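Local coordinates for protein alginate lyase, family PL7 (Zobellia galactanivorans, PDB 3ZPY) that cleaves alginate, a brown-algal polysaccharide, by beta-elimination, with this chain as the catalytic domain of the longer enzyme and activity probably on both mannuronate and guluronate linkages, at residues N18-I21 / S27-Y30; N49-D54 / V58-Y63; L186-G191 / D210-N215. One frame throughout, in Å; residues are numbered along the deposited sequence.

In the fold
All three contacts belong to one PL7 beta-sandwich (jelly-roll) domain. Interactions 1 and 2 are successive antiparallel hairpins, one in each sheet, with centres about 13 Å apart; they touch where Phe20 O and Ala28 CB pack on the Tyr50 ring and hydroxyl. Both are partly buried and carry backbone ladders, but interaction 1 has a short ladder with one oblique aromatic pair, whereas interaction 2 adds aromatic contacts on both faces and two tyrosine hydroxyl bonds. Interaction 3 lies beyond the chain's centre, its own centre about 31 and 30 Å from those of interactions 1 and 2. It reaches the same sheet as interaction 2, yet its buried meeting of strand end and loop relies on side chains and a water.

Interaction 1. Residues N18-I21 / S27-Y30; sequences NSFI and SATY
The Phe20 ring overlaps the root of the Tyr30 side chain, with Phe20 CE2 3.5 Å from Tyr30 CB. Tyr30 CD1 stands over one Phe20 face, displaced toward the rim and 3.6 Å from Phe20 CE1. The centroids are 5.2 Å apart and the planes meet at 49°, an oblique pairing. Tyr30 has CG anti to its backbone N (chi1 -177°), which lays the phenol along the neighbouring strand. There CD1 comes close to Ser19 O and OH reaches Asn18 CB at 3.2 Å. Next to CE2 on the Phe20 ring, Phe20 CD2 meets Ala28 CB at 3.9 Å. The segments form the closing end of a beta hairpin, strands 15-21 and 29-31, in one sheet of the PL7 jelly roll; strand 15-21 pairs on its other side with strand 76-83, whose Arg76 also touches Tyr30. Phe20 and Tyr30 are a non-hydrogen-bonded antiparallel pair. Ile21 and Thr29 are the hydrogen-bonded one, through Ile21 N to Thr29 O at 2.9 Å and Thr29 N to Ile21 O at 3.0 Å. With an alanine here in place of Phe20, Tyr30 CB and Ala28 CB would probably lose their shared aromatic neighbour, and the phenol would be less hindered in turning. A water bridges the Ile21-Thr29 pair, donating to Ile21 O and sitting 2.8 Å from Thr29 OG1.

Interaction 2. Residues N49-D54 / V58-Y63; sequences NYFYTD and VYFKCY
This is an antiparallel beta hairpin, Tyr52 facing Tyr59 and Phe51 facing Phe60, in which strand 51-53 forms the outer edge of the seven-strand sheet of the PL7 jelly roll and strand 58-63 continues to strand 235-247. Tyr52 and Tyr59 exchange both backbone bonds, the shorter and straighter being Tyr59 N to Tyr52 O at 2.8 Å. Beyond them Lys61 N reaches Tyr50 O from above the carbonyl plane, beside a classic beta bulge in which Tyr50 and Phe51 both face Asp47. On the face that carries Phe51, Phe60 and Val58, the edge of Phe51 is presented to the Phe60 face in an offset edge-to-face pair, Phe51 CE1 to Phe60 CE2 at 3.5 Å, while Phe51 CE1 also meets Val58 CG1. On the reverse face, Tyr52 CG sits between backbone N and carbonyl carbon (chi1 62°), placing its ring face over Tyr59 CB in a CH-pi contact, Tyr52 CZ to Tyr59 CB 3.4 Å; the two rings are nearly parallel (5°) but slid apart. Tyr63 OH donates to a lone pair of Asn49 O at 2.7 Å. At the turn, Tyr59 OH, also bonded to Arg239, donates to Asp54 OD2 at 2.7 Å, arriving 56° above the carboxylate plane.

Interaction 3. Residues L186-G191 / D210-N215; sequences LVYSGG and DDLSEN
The backbones of Tyr188-Gly191 and Leu212-Asn215 pass without pairing, their closest CA atoms being Gly191 and Leu212 at 7.1 Å, with Tyr188 and Asn215 at 9.4 Å. In the beta-sandwich this joins the end of strand 182-189, in the seven-strand sheet, to the connection that leaves strand 200-206 and enters strand 216-219 of the other sheet. The strand end turns through Gly190 and Gly191, both at positive phi. The connection closes with a G1 beta bulge, where Glu214 and Asn215 both face Trp90.

Tyr188 carries the contact. Its CG is anti to the backbone N (chi1 -160°), which sends the ring out from the strand toward the loop, and Ile124 and Val139 from the other sheet also touch it. At the far end of the ring, Tyr188 OH rests against Leu212 CD2 at 3.4 Å, with the two side chains crossing at about a right angle. The other Leu212 methyl, CD1, packs on Gly191 CA at 3.5 Å, so leucine spans both the tyrosine and the turn. Along the ring, Tyr188 CE2 meets Asn215 ND2 at 3.5 Å, the amide turned 62° from the ring plane.

A water lying in the Tyr188 ring plane links the polar ends: it is 2.7 Å from Tyr188 OH and donates to Asn215 OD1 at 2.7 Å. The nitrogen of the amide is held too: Asn215 ND2 hydrogen-bonds to Trp90 O and, weakly at 122°, to Leu212 O. Just before the bulge, Asp211 forms an Asx turn: OD1 accepts from Ser213 N above the carboxylate plane, and its syn lone pair takes Ser213 OG at 2.7 Å.

Interaction 1. Residues N18-I21 / S27-Y30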
loop_
_atom_site.group_PDB
_atom_site.type_symbol
_atom_site.label_atom_id
_atom_site.label_comp_id
_atom_site.label_asym_id
_atom_site.label_seq_id
_atom_site.Cartn_x
_atom_site.Cartn_y
_atom_site.Cartn_z
ATOM N N ASN A 18 -8.180 0.778 -6.108
ATOM C CA ASN A 18 -8.471 2.119 -5.525
ATOM C C ASN A 18 -7.716 3.189 -6.343
ATOM O O ASN A 18 -6.510 3.095 -6.496
ATOM C CB ASN A 18 -7.992 2.259 -4.066
ATOM C CG ASN A 18 -8.409 1.155 -3.120
ATOM O OD1 ASN A 18 -9.508 0.582 -3.175
ATOM N ND2 ASN A 18 -7.557 0.913 -2.195
ATOM N N SER A 19 -8.414 4.133 -7.007
ATOM C CA SER A 19 -7.753 5.132 -7.810
ATOM C C SER A 19 -8.555 6.368 -7.880
ATOM O O SER A 19 -9.595 6.533 -7.147
ATOM C CB SER A 19 -7.390 4.549 -9.196
ATOM O OG SER A 19 -6.462 5.362 -9.863
ATOM N N PHE A 20 -8.086 7.316 -8.686
ATOM C CA PHE A 20 -8.738 8.612 -8.816
ATOM C C PHE A 20 -9.125 8.845 -10.275
ATOM O O PHE A 20 -8.510 8.234 -11.174
ATOM C CB PHE A 20 -7.751 9.757 -8.437
ATOM C CG PHE A 20 -7.619 9.966 -6.956
ATOM C CD1 PHE A 20 -6.777 9.155 -6.205
ATOM C CD2 PHE A 20 -8.364 11.003 -6.306
ATOM C CE1 PHE A 20 -6.725 9.279 -4.818
ATOM C CE2 PHE A 20 -8.279 11.109 -4.916
ATOM C CZ PHE A 20 -7.421 10.300 -4.189
ATOM N N ILE A 21 -10.086 9.733 -10.484
ATOM C CA ILE A 21 -10.312 10.271 -11.797
ATOM C C ILE A 21 -10.051 11.770 -11.798
ATOM O O ILE A 21 -10.093 12.406 -10.735
ATOM C CB ILE A 21 -11.713 9.918 -12.350
ATOM C CG1 ILE A 21 -12.838 10.670 -11.642
ATOM C CG2 ILE A 21 -11.926 8.411 -12.438
ATOM C CD1 ILE A 21 -14.156 10.586 -12.419
ATOM N N SER A 27 -9.091 18.693 -6.449
ATOM C CA SER A 27 -10.470 18.377 -6.869
ATOM C C SER A 27 -10.625 17.001 -7.567
ATOM O O SER A 27 -11.773 16.638 -7.936
ATOM C CB SER A 27 -11.001 19.450 -7.812
ATOM O OG SER A 27 -10.519 19.264 -9.148
ATOM N N ALA A 28 -9.533 16.247 -7.781
ATOM C CA ALA A 28 -9.654 14.872 -8.294
ATOM C C ALA A 28 -10.561 14.035 -7.388
ATOM O O ALA A 28 -10.711 14.287 -6.180
ATOM C CB ALA A 28 -8.262 14.243 -8.443
ATOM N N THR A 29 -11.196 13.041 -7.974
ATOM C CA THR A 29 -12.271 12.308 -7.302
ATOM C C THR A 29 -11.772 10.893 -7.026
ATOM O O THR A 29 -11.383 10.155 -7.932
ATOM C CB THR A 29 -13.534 12.267 -8.180
ATOM O OG1 THR A 29 -13.956 13.606 -8.488
ATOM C CG2 THR A 29 -14.708 11.604 -7.413
ATOM N N TYR A 30 -11.785 10.498 -5.754
ATOM C CA TYR A 30 -11.408 9.156 -5.359
ATOM C C TYR A 30 -12.536 8.143 -5.608
ATOM O O TYR A 30 -13.727 8.413 -5.330
ATOM C CB TYR A 30 -11.068 9.189 -3.859
ATOM C CG TYR A 30 -10.587 7.855 -3.317
ATOM C CD1 TYR A 30 -9.462 7.230 -3.845
ATOM C CD2 TYR A 30 -11.264 7.225 -2.319
ATOM C CE1 TYR A 30 -9.031 6.008 -3.392
ATOM C CE2 TYR A 30 -10.844 6.025 -1.831
ATOM C CZ TYR A 30 -9.713 5.425 -2.373
ATOM O OH TYR A 30 -9.328 4.206 -1.881
HETATM O O HOH W 1 -12.572 14.542 -10.684
#

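Interaction 2. Residues N49-D54 / V58-Y63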
loop_
_atom_site.group_PDB
_atom_site.type_symbol
_atom_site.label_atom_id
_atom_site.label_comp_id
_atom_site.label_asym_id
_atom_site.label_seq_id
_atom_site.Cartn_x
_atom_site.Cartn_y
_atom_site.Cartn_z
ATOM N N ASN A 49 -1.566 9.362 -15.136
ATOM C CA ASN A 49 -1.358 10.202 -13.977
ATOM C C ASN A 49 -1.271 9.344 -12.676
ATOM O O ASN A 49 -0.774 9.806 -11.657
ATOM C CB ASN A 49 -2.495 11.171 -13.785
ATOM C CG ASN A 49 -2.451 12.360 -14.763
ATOM O OD1 ASN A 49 -3.474 12.707 -15.354
ATOM N ND2 ASN A 49 -1.266 12.825 -15.061
ATOM N N TYR A 50 -1.862 8.127 -12.709
ATOM C CA TYR A 50 -2.119 7.333 -11.473
ATOM C C TYR A 50 -1.695 5.874 -11.484
ATOM O O TYR A 50 -1.218 5.351 -10.478
ATOM C CB TYR A 50 -3.627 7.329 -11.131
ATOM C CG TYR A 50 -4.199 8.718 -10.918
ATOM C CD1 TYR A 50 -3.614 9.632 -9.991
ATOM C CD2 TYR A 50 -5.263 9.164 -11.701
ATOM C CE1 TYR A 50 -4.154 10.891 -9.876
ATOM C CE2 TYR A 50 -5.813 10.430 -11.581
ATOM C CZ TYR A 50 -5.247 11.310 -10.676
ATOM O OH TYR A 50 -5.793 12.564 -10.513
ATOM N N PHE A 51 -1.996 5.194 -12.581
ATOM C CA PHE A 51 -2.014 3.737 -12.595
ATOM C C PHE A 51 -1.751 3.317 -14.018
ATOM O O PHE A 51 -2.655 3.433 -14.880
ATOM C CB PHE A 51 -3.412 3.218 -12.100
ATOM C CG PHE A 51 -3.493 1.691 -12.047
ATOM C CD1 PHE A 51 -2.940 0.975 -10.976
ATOM C CD2 PHE A 51 -4.148 0.999 -13.049
ATOM C CE1 PHE A 51 -3.050 -0.405 -10.923
ATOM C CE2 PHE A 51 -4.275 -0.362 -12.976
ATOM C CZ PHE A 51 -3.743 -1.064 -11.936
ATOM N N TYR A 52 -0.521 2.785 -14.269
ATOM C CA TYR A 52 -0.107 2.566 -15.639
ATOM C C TYR A 52 0.961 1.520 -15.673
ATOM O O TYR A 52 1.486 1.111 -14.661
ATOM C CB TYR A 52 0.297 3.896 -16.337
ATOM C CG TYR A 52 1.472 4.610 -15.714
ATOM C CD1 TYR A 52 2.758 4.281 -16.142
ATOM C CD2 TYR A 52 1.311 5.536 -14.680
ATOM C CE1 TYR A 52 3.878 4.912 -15.592
ATOM C CE2 TYR A 52 2.428 6.151 -14.054
ATOM C CZ TYR A 52 3.695 5.816 -14.576
ATOM O OH TYR A 52 4.794 6.380 -14.022
ATOM N N THR A 53 1.329 1.148 -16.892
ATOM C CA THR A 53 2.391 0.104 -17.038
ATOM C C THR A 53 3.379 0.434 -18.146
ATOM O O THR A 53 2.993 1.129 -19.123
ATOM C CB THR A 53 1.784 -1.325 -17.237
ATOM O OG1 THR A 53 2.832 -2.282 -17.210
ATOM C CG2 THR A 53 0.986 -1.417 -18.529
ATOM N N ASP A 54 4.603 -0.133 -18.046
ATOM C CA ASP A 54 5.543 -0.146 -19.181
ATOM C C ASP A 54 5.773 -1.515 -19.688
ATOM O O ASP A 54 6.693 -1.703 -20.480
ATOM C CB ASP A 54 6.887 0.520 -18.748
ATOM C CG ASP A 54 7.575 -0.264 -17.596
ATOM O OD1 ASP A 54 7.015 -1.333 -17.200
ATOM O OD2 ASP A 54 8.615 0.213 -17.106
ATOM N N VAL A 58 3.906 -2.251 -12.971
ATOM C CA VAL A 58 2.694 -1.412 -12.825
ATOM C C VAL A 58 3.018 -0.328 -11.798
ATOM O O VAL A 58 3.536 -0.621 -10.717
ATOM C CB VAL A 58 1.434 -2.235 -12.462
ATOM C CG1 VAL A 58 0.258 -1.305 -12.125
ATOM C CG2 VAL A 58 1.092 -3.192 -13.617
ATOM N N TYR A 59 2.824 0.885 -12.253
ATOM C CA TYR A 59 3.177 2.116 -11.469
ATOM C C TYR A 59 1.961 2.666 -10.800
ATOM O O TYR A 59 0.852 2.682 -11.418
ATOM C CB TYR A 59 3.648 3.167 -12.458
ATOM C CG TYR A 59 4.982 2.835 -13.129
ATOM C CD1 TYR A 59 5.035 1.943 -14.201
ATOM C CD2 TYR A 59 6.204 3.453 -12.714
ATOM C CE1 TYR A 59 6.258 1.618 -14.846
ATOM C CE2 TYR A 59 7.408 3.093 -13.346
ATOM C CZ TYR A 59 7.436 2.207 -14.380
ATOM O OH TYR A 59 8.665 1.924 -15.009
ATOM N N PHE A 60 2.108 3.001 -9.507
ATOM C CA PHE A 60 1.070 3.622 -8.661
ATOM C C PHE A 60 1.612 4.923 -8.297
ATOM O O PHE A 60 2.582 5.026 -7.509
ATOM C CB PHE A 60 0.889 2.760 -7.416
ATOM C CG PHE A 60 0.405 1.344 -7.716
ATOM C CD1 PHE A 60 1.321 0.363 -8.194
ATOM C CD2 PHE A 60 -0.940 0.979 -7.498
ATOM C CE1 PHE A 60 0.859 -0.949 -8.464
ATOM C CE2 PHE A 60 -1.375 -0.281 -7.800
ATOM C CZ PHE A 60 -0.473 -1.265 -8.219
ATOM N N LYS A 61 0.967 5.979 -8.870
ATOM C CA LYS A 61 1.456 7.357 -8.689
ATOM C C LYS A 61 0.340 8.158 -7.923
ATOM O O LYS A 61 -0.827 8.223 -8.413
ATOM C CB LYS A 61 1.688 7.983 -10.145
ATOM C CG LYS A 61 2.414 9.295 -10.072
ATOM C CD LYS A 61 2.812 9.812 -11.435
ATOM C CE LYS A 61 3.605 11.076 -11.365
ATOM N NZ LYS A 61 4.148 11.414 -12.699
ATOM N N CYS A 62 0.732 8.684 -6.773
ATOM C CA CYS A 62 -0.238 9.400 -5.915
ATOM C C CYS A 62 0.375 10.709 -5.473
ATOM O O CYS A 62 1.599 10.812 -5.322
ATOM C CB CYS A 62 -0.664 8.445 -4.734
ATOM S SG CYS A 62 -2.045 9.077 -3.786
ATOM N N TYR A 63 -0.464 11.706 -5.243
ATOM C CA TYR A 63 0.035 13.061 -5.097
ATOM C C TYR A 63 -0.360 13.612 -3.746
ATOM O O TYR A 63 -1.470 13.344 -3.271
ATOM C CB TYR A 63 -0.544 14.029 -6.191
ATOM C CG TYR A 63 -0.244 13.549 -7.580
ATOM C CD1 TYR A 63 -0.972 12.469 -8.134
ATOM C CD2 TYR A 63 0.715 14.228 -8.377
ATOM C CE1 TYR A 63 -0.703 11.962 -9.378
ATOM C CE2 TYR A 63 0.989 13.721 -9.679
ATOM C CZ TYR A 63 0.196 12.667 -10.176
ATOM O OH TYR A 63 0.524 12.138 -11.414
#

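Interaction 3. Residues L186-G191 / D210-N215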
loop_
_atom_site.group_PDB
_atom_site.type_symbol
_atom_site.label_atom_id
_atom_site.label_comp_id
_atom_site.label_asym_id
_atom_site.label_seq_id
_atom_site.Cartn_x
_atom_site.Cartn_y
_atom_site.Cartn_z
ATOM N N LEU A 186 5.454 -10.677 2.826
ATOM C CA LEU A 186 4.749 -10.235 4.067
ATOM C C LEU A 186 3.874 -11.396 4.495
ATOM O O LEU A 186 3.030 -11.886 3.721
ATOM C CB LEU A 186 3.958 -9.008 3.700
ATOM C CG LEU A 186 3.258 -8.331 4.875
ATOM C CD1 LEU A 186 4.268 -7.876 5.914
ATOM C CD2 LEU A 186 2.411 -7.162 4.345
ATOM N N VAL A 187 4.125 -11.898 5.699
ATOM C CA VAL A 187 3.486 -13.136 6.190
ATOM C C VAL A 187 2.750 -12.760 7.467
ATOM O O VAL A 187 3.307 -12.114 8.334
ATOM C CB VAL A 187 4.488 -14.236 6.438
ATOM C CG1 VAL A 187 3.741 -15.512 6.851
ATOM C CG2 VAL A 187 5.308 -14.578 5.129
ATOM N N TYR A 188 1.554 -13.310 7.615
ATOM C CA TYR A 188 0.801 -13.263 8.875
ATOM C C TYR A 188 0.448 -14.717 9.155
ATOM O O TYR A 188 -0.305 -15.323 8.393
ATOM C CB TYR A 188 -0.502 -12.410 8.676
ATOM C CG TYR A 188 -1.134 -11.862 9.949
ATOM C CD1 TYR A 188 -0.664 -12.157 11.258
ATOM C CD2 TYR A 188 -2.172 -10.948 9.830
ATOM C CE1 TYR A 188 -1.316 -11.621 12.421
ATOM C CE2 TYR A 188 -2.823 -10.373 10.975
ATOM C CZ TYR A 188 -2.351 -10.691 12.248
ATOM O OH TYR A 188 -3.037 -10.107 13.358
ATOM N N SER A 189 1.049 -15.256 10.237
ATOM C CA SER A 189 0.928 -16.695 10.540
ATOM C C SER A 189 1.230 -16.887 11.972
ATOM O O SER A 189 2.172 -16.280 12.514
ATOM C CB SER A 189 1.923 -17.518 9.662
ATOM O OG SER A 189 1.741 -18.915 9.934
ATOM N N GLY A 190 0.419 -17.691 12.634
ATOM C CA GLY A 190 0.672 -17.945 14.059
ATOM C C GLY A 190 0.530 -16.735 14.991
ATOM O O GLY A 190 1.029 -16.746 16.080
ATOM N N GLY A 191 -0.169 -15.713 14.490
ATOM C CA GLY A 191 -0.359 -14.466 15.077
ATOM C C GLY A 191 0.857 -13.541 14.979
ATOM O O GLY A 191 0.847 -12.476 15.507
ATOM N N ASP A 210 -6.345 -10.942 20.939
ATOM C CA ASP A 210 -6.994 -12.279 20.879
ATOM C C ASP A 210 -7.626 -12.601 19.542
ATOM O O ASP A 210 -7.380 -13.629 18.999
ATOM C CB ASP A 210 -8.006 -12.478 22.025
ATOM C CG ASP A 210 -7.426 -12.147 23.364
ATOM O OD1 ASP A 210 -6.249 -12.497 23.636
ATOM O OD2 ASP A 210 -8.163 -11.521 24.151
ATOM N N ASP A 211 -8.428 -11.684 19.024
ATOM C CA ASP A 211 -9.185 -11.939 17.820
ATOM C C ASP A 211 -8.402 -11.336 16.645
ATOM O O ASP A 211 -8.456 -10.140 16.355
ATOM C CB ASP A 211 -10.601 -11.328 17.949
ATOM C CG ASP A 211 -11.367 -11.399 16.651
ATOM O OD1 ASP A 211 -10.941 -12.218 15.785
ATOM O OD2 ASP A 211 -12.362 -10.648 16.484
ATOM N N LEU A 212 -7.683 -12.217 15.941
ATOM C CA LEU A 212 -6.950 -11.781 14.761
ATOM C C LEU A 212 -7.716 -12.026 13.438
ATOM O O LEU A 212 -7.075 -12.276 12.396
ATOM C CB LEU A 212 -5.574 -12.480 14.727
ATOM C CG LEU A 212 -4.778 -12.211 15.996
ATOM C CD1 LEU A 212 -3.392 -12.874 15.875
ATOM C CD2 LEU A 212 -4.627 -10.708 16.287
ATOM N N SER A 213 -9.051 -12.055 13.455
ATOM C CA SER A 213 -9.824 -12.189 12.230
ATOM C C SER A 213 -9.958 -10.892 11.449
ATOM O O SER A 213 -9.515 -9.805 11.878
ATOM C CB SER A 213 -11.204 -12.747 12.587
ATOM O OG SER A 213 -11.956 -11.810 13.356
ATOM N N GLU A 214 -10.423 -11.073 10.217
ATOM C CA GLU A 214 -10.896 -9.958 9.365
ATOM C C GLU A 214 -9.758 -9.087 8.783
ATOM O O GLU A 214 -9.877 -7.872 8.652
ATOM C CB GLU A 214 -11.975 -9.091 10.033
ATOM C CG GLU A 214 -13.191 -9.887 10.507
ATOM C CD GLU A 214 -14.286 -8.918 10.814
ATOM O OE1 GLU A 214 -15.023 -8.531 9.857
ATOM O OE2 GLU A 214 -14.353 -8.469 11.962
ATOM N N ASN A 215 -8.675 -9.758 8.355
ATOM C CA ASN A 215 -7.529 -9.139 7.685
ATOM C C ASN A 215 -7.632 -9.274 6.185
ATOM O O ASN A 215 -8.220 -10.208 5.634
ATOM C CB ASN A 215 -6.216 -9.762 8.148
ATOM C CG ASN A 215 -6.027 -9.665 9.637
ATOM O OD1 ASN A 215 -5.790 -8.555 10.210
ATOM N ND2 ASN A 215 -6.264 -10.808 10.311
HETATM O O HOH W 2 -5.392 -8.941 12.839
#